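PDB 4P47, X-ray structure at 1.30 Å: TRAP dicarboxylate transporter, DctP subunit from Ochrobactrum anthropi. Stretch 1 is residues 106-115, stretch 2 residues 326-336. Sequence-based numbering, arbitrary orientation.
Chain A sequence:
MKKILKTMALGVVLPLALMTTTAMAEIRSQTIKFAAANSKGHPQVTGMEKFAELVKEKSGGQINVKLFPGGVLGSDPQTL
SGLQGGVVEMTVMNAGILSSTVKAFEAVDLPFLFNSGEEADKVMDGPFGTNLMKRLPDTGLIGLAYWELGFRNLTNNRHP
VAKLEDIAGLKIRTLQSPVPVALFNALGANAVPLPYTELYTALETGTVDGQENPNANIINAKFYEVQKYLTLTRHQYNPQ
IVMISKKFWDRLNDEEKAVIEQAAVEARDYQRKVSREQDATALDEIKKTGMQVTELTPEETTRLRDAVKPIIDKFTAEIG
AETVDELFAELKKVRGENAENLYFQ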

# COMPACT_ATOMS: atom_id res chain seq x y z
N GLU A 106 5.06 9.53 -5.40
CA GLU A 106 4.29 10.14 -4.31
C GLU A 106 2.81 10.18 -4.62
O GLU A 106 1.98 10.24 -3.70
N ALA A 107 2.46 10.09 -5.90
CA ALA A 107 1.06 10.08 -6.27
C ALA A 107 0.29 8.93 -5.58
O ALA A 107 -0.90 9.07 -5.29
N VAL A 108 0.93 7.79 -5.33
CA VAL A 108 0.19 6.67 -4.75
C VAL A 108 -0.16 6.89 -3.29
O VAL A 108 -1.00 6.19 -2.74
N ASP A 109 0.47 7.87 -2.65
CA ASP A 109 0.15 8.25 -1.28
C ASP A 109 -0.94 9.33 -1.18
O ASP A 109 -1.33 9.70 -0.07
N LEU A 110 -1.43 9.87 -2.29
CA LEU A 110 -2.43 10.94 -2.22
C LEU A 110 -3.72 10.41 -1.61
O LEU A 110 -4.06 9.24 -1.75
N PRO A 111 -4.43 11.28 -0.90
CA PRO A 111 -5.61 10.78 -0.16
C PRO A 111 -6.90 10.50 -0.93
O PRO A 111 -7.23 11.14 -1.95
N PHE A 112 -7.64 9.53 -0.40
CA PHE A 112 -8.98 9.20 -0.85
C PHE A 112 -9.07 8.86 -2.35
O PHE A 112 -10.09 9.13 -3.00
N LEU A 113 -8.03 8.23 -2.90
CA LEU A 113 -8.06 7.84 -4.32
C LEU A 113 -9.12 6.77 -4.59
O LEU A 113 -9.90 6.90 -5.53
N PHE A 114 -9.12 5.70 -3.79
CA PHE A 114 -9.93 4.53 -4.07
C PHE A 114 -10.87 4.20 -2.93
O PHE A 114 -10.50 4.37 -1.75
N ASN A 115 -12.05 3.68 -3.26
CA ASN A 115 -13.01 3.26 -2.25
C ASN A 115 -13.06 1.74 -2.07
O ASN A 115 -13.70 1.23 -1.15
N GLU A 326 -3.52 12.65 -15.37
CA GLU A 326 -3.86 11.29 -15.81
C GLU A 326 -4.59 10.53 -14.71
O GLU A 326 -5.64 9.90 -14.94
N LEU A 327 -4.04 10.59 -13.51
CA LEU A 327 -4.65 9.96 -12.34
C LEU A 327 -6.07 10.49 -12.12
O LEU A 327 -7.02 9.71 -11.98
N PHE A 328 -6.24 11.80 -12.15
CA PHE A 328 -7.57 12.37 -11.91
C PHE A 328 -8.60 11.91 -12.94
O PHE A 328 -9.76 11.66 -12.59
N ALA A 329 -8.19 11.77 -14.20
CA ALA A 329 -9.06 11.23 -15.24
C ALA A 329 -9.47 9.77 -14.96
O ALA A 329 -10.65 9.39 -15.07
N GLU A 330 -8.49 8.94 -14.61
CA GLU A 330 -8.77 7.55 -14.28
C GLU A 330 -9.75 7.47 -13.09
O GLU A 330 -10.64 6.62 -13.08
N LEU A 331 -9.59 8.34 -12.09
CA LEU A 331 -10.48 8.35 -10.93
C LEU A 331 -11.90 8.79 -11.26
O LEU A 331 -12.86 8.23 -10.73
N LYS A 332 -12.06 9.80 -12.12
CA LYS A 332 -13.40 10.19 -12.55
C LYS A 332 -14.09 9.02 -13.25
O LYS A 332 -15.28 8.74 -13.01
N LYS A 333 -13.36 8.32 -14.10
CA LYS A 333 -13.88 7.15 -14.80
C LYS A 333 -14.36 6.07 -13.82
O LYS A 333 -15.48 5.57 -13.92
N VAL A 334 -13.51 5.69 -12.88
CA VAL A 334 -13.86 4.56 -12.03
C VAL A 334 -14.98 4.95 -11.06
O VAL A 334 -15.81 4.11 -10.70
N ARG A 335 -15.01 6.21 -10.65
CA ARG A 335 -16.04 6.66 -9.72
C ARG A 335 -17.41 6.67 -10.40
O ARG A 335 -18.44 6.55 -9.74
N GLY A 336 -17.42 6.81 -11.72
CA GLY A 336 -18.66 6.75 -12.47
C GLY A 336 -19.15 5.33 -12.69
O GLY A 336 -20.32 5.12 -13.03

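Stretch 2 is helical, and its residues Leu327, Leu331 and Arg335, spaced four apart and so on one side of the helix, carry the contact with the irregular stretch 1. Leu327 points toward stretch 1 with chi1 t and chi2 p, a conformation that places CD2 among three apolar neighbours: Leu113 CD2 at 4.1 Å, Leu110 CD1 at 4.2 Å and Ala107 CB at 4.3 Å. Ala107 and Leu110 also point toward the helix, Leu110 as mt. One turn on, Leu331 adopts mt; its CD1 lies 3.7 Å from Leu113 CD2, while its CD2 meets Phe114 CE1 at 3.7 Å and Leu113 O at 3.4 Å. Leu113, mt, leaves its backbone sideways yet its CD2 reaches both helix leucines. Phe114 starts away from the helix, but chi1 m (-44°) and chi2 -60° bring its ring back to Leu331. Arg335 (m, t, t, chi4 163°) is nearly extended beyond chi1, which carries its guanidinium to backbone carbonyls: NH2 donates to Leu113 O at 3.0 Å, near the guanidinium plane, and lies 3.0 Å from Phe112 O. Two waters extend this polar margin. Water 1 accepts from Arg335 NH2 (3.0 Å) and donates to Pro111 O (2.9 Å); the oxygen of water 2 accepts from Arg335 NE (3.0 Å) and lies 2.8 Å from Asn115 OD1.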

# COMPACT_ATOMS: atom_id res chain seq x y z
CB GLU A 106 4.84 11.54 -4.03
CG GLU A 106 4.21 12.28 -2.88
CD GLU A 106 4.94 13.56 -2.59
OE1 GLU A 106 4.86 14.49 -3.43
OE2 GLU A 106 5.59 13.65 -1.54
CB ALA A 107 0.88 10.00 -7.80
CB VAL A 108 0.92 5.31 -4.89
CG1 VAL A 108 1.28 5.03 -6.35
CG2 VAL A 108 2.13 5.18 -3.99
CB ASP A 109 1.40 8.74 -0.57
CG ASP A 109 2.37 7.62 -0.19
OD1 ASP A 109 1.94 6.46 -0.05
OD2 ASP A 109 3.55 7.93 0.04
CB LEU A 110 -2.68 11.54 -3.62
CG LEU A 110 -1.49 12.26 -4.25
CD1 LEU A 110 -1.78 12.60 -5.71
CD2 LEU A 110 -1.09 13.53 -3.48
CB PRO A 111 -5.85 11.85 0.91
CG PRO A 111 -5.13 13.06 0.44
CD PRO A 111 -4.03 12.64 -0.52
CB PHE A 112 -9.97 10.32 -0.50
CG PHE A 112 -10.00 10.66 0.97
CD1 PHE A 112 -10.55 9.78 1.90
CD2 PHE A 112 -9.49 11.87 1.43
CE1 PHE A 112 -10.57 10.10 3.24
CE2 PHE A 112 -9.53 12.19 2.78
CZ PHE A 112 -10.07 11.29 3.68
CB LEU A 113 -6.69 7.30 -4.78
CG LEU A 113 -5.51 8.26 -4.61
CD1 LEU A 113 -4.23 7.63 -5.13
CD2 LEU A 113 -5.74 9.60 -5.31
CB PHE A 114 -9.04 3.30 -4.34
CG PHE A 114 -7.87 3.58 -5.22
CD1 PHE A 114 -8.06 4.04 -6.52
CD2 PHE A 114 -6.58 3.33 -4.79
CE1 PHE A 114 -6.99 4.30 -7.33
CE2 PHE A 114 -5.50 3.57 -5.61
CZ PHE A 114 -5.71 4.06 -6.89
CB ASN A 115 -14.40 3.83 -2.58
CG ASN A 115 -14.42 5.37 -2.58
OD1 ASN A 115 -13.37 6.03 -2.67
ND2 ASN A 115 -15.62 5.95 -2.48
CB GLU A 326 -2.59 10.54 -16.21
CG GLU A 326 -2.79 9.03 -16.44
CD GLU A 326 -1.55 8.33 -17.00
OE1 GLU A 326 -0.51 8.28 -16.30
OE2 GLU A 326 -1.61 7.84 -18.15
CB LEU A 327 -3.78 10.22 -11.12
CG LEU A 327 -4.32 9.71 -9.79
CD1 LEU A 327 -4.54 8.20 -9.84
CD2 LEU A 327 -3.38 10.07 -8.67
CB PHE A 328 -7.49 13.89 -11.82
CG PHE A 328 -6.90 14.38 -10.53
CD1 PHE A 328 -6.33 13.50 -9.63
CD2 PHE A 328 -6.93 15.73 -10.21
CE1 PHE A 328 -5.80 13.95 -8.44
CE2 PHE A 328 -6.40 16.19 -9.02
CZ PHE A 328 -5.84 15.30 -8.14
CB ALA A 329 -8.38 11.34 -16.60
CB GLU A 330 -7.47 6.78 -13.99
CG GLU A 330 -6.50 6.68 -15.19
CD GLU A 330 -6.99 5.76 -16.29
OE1 GLU A 330 -7.94 4.99 -16.05
OE2 GLU A 330 -6.40 5.81 -17.41
CB LEU A 331 -9.89 9.22 -9.81
CG LEU A 331 -8.54 8.71 -9.29
CD1 LEU A 331 -7.95 9.70 -8.31
CD2 LEU A 331 -8.69 7.34 -8.65
CB LYS A 332 -13.34 11.41 -13.47
CG LYS A 332 -13.19 12.73 -12.74
CD LYS A 332 -13.29 13.91 -13.69
CE LYS A 332 -12.79 15.19 -13.03
NZ LYS A 332 -11.31 15.16 -12.78
CB LYS A 333 -12.82 6.57 -15.75
CG LYS A 333 -13.30 5.32 -16.49
CD LYS A 333 -12.16 4.62 -17.21
CE LYS A 333 -11.26 3.89 -16.23
NZ LYS A 333 -10.53 2.78 -16.90
CB VAL A 334 -12.65 3.98 -11.27
CG1 VAL A 334 -11.57 3.54 -12.26
CG2 VAL A 334 -12.09 4.97 -10.26
CB ARG A 335 -15.70 8.03 -9.16
CG ARG A 335 -14.62 7.96 -8.10
CD ARG A 335 -14.03 9.30 -7.73
NE ARG A 335 -12.85 9.10 -6.88
CZ ARG A 335 -11.92 10.02 -6.64
NH1 ARG A 335 -12.02 11.24 -7.14
NH2 ARG A 335 -10.89 9.70 -5.87
O HOH W 1 -8.91 11.35 -4.30
O HOH W 2 -12.86 6.58 -5.34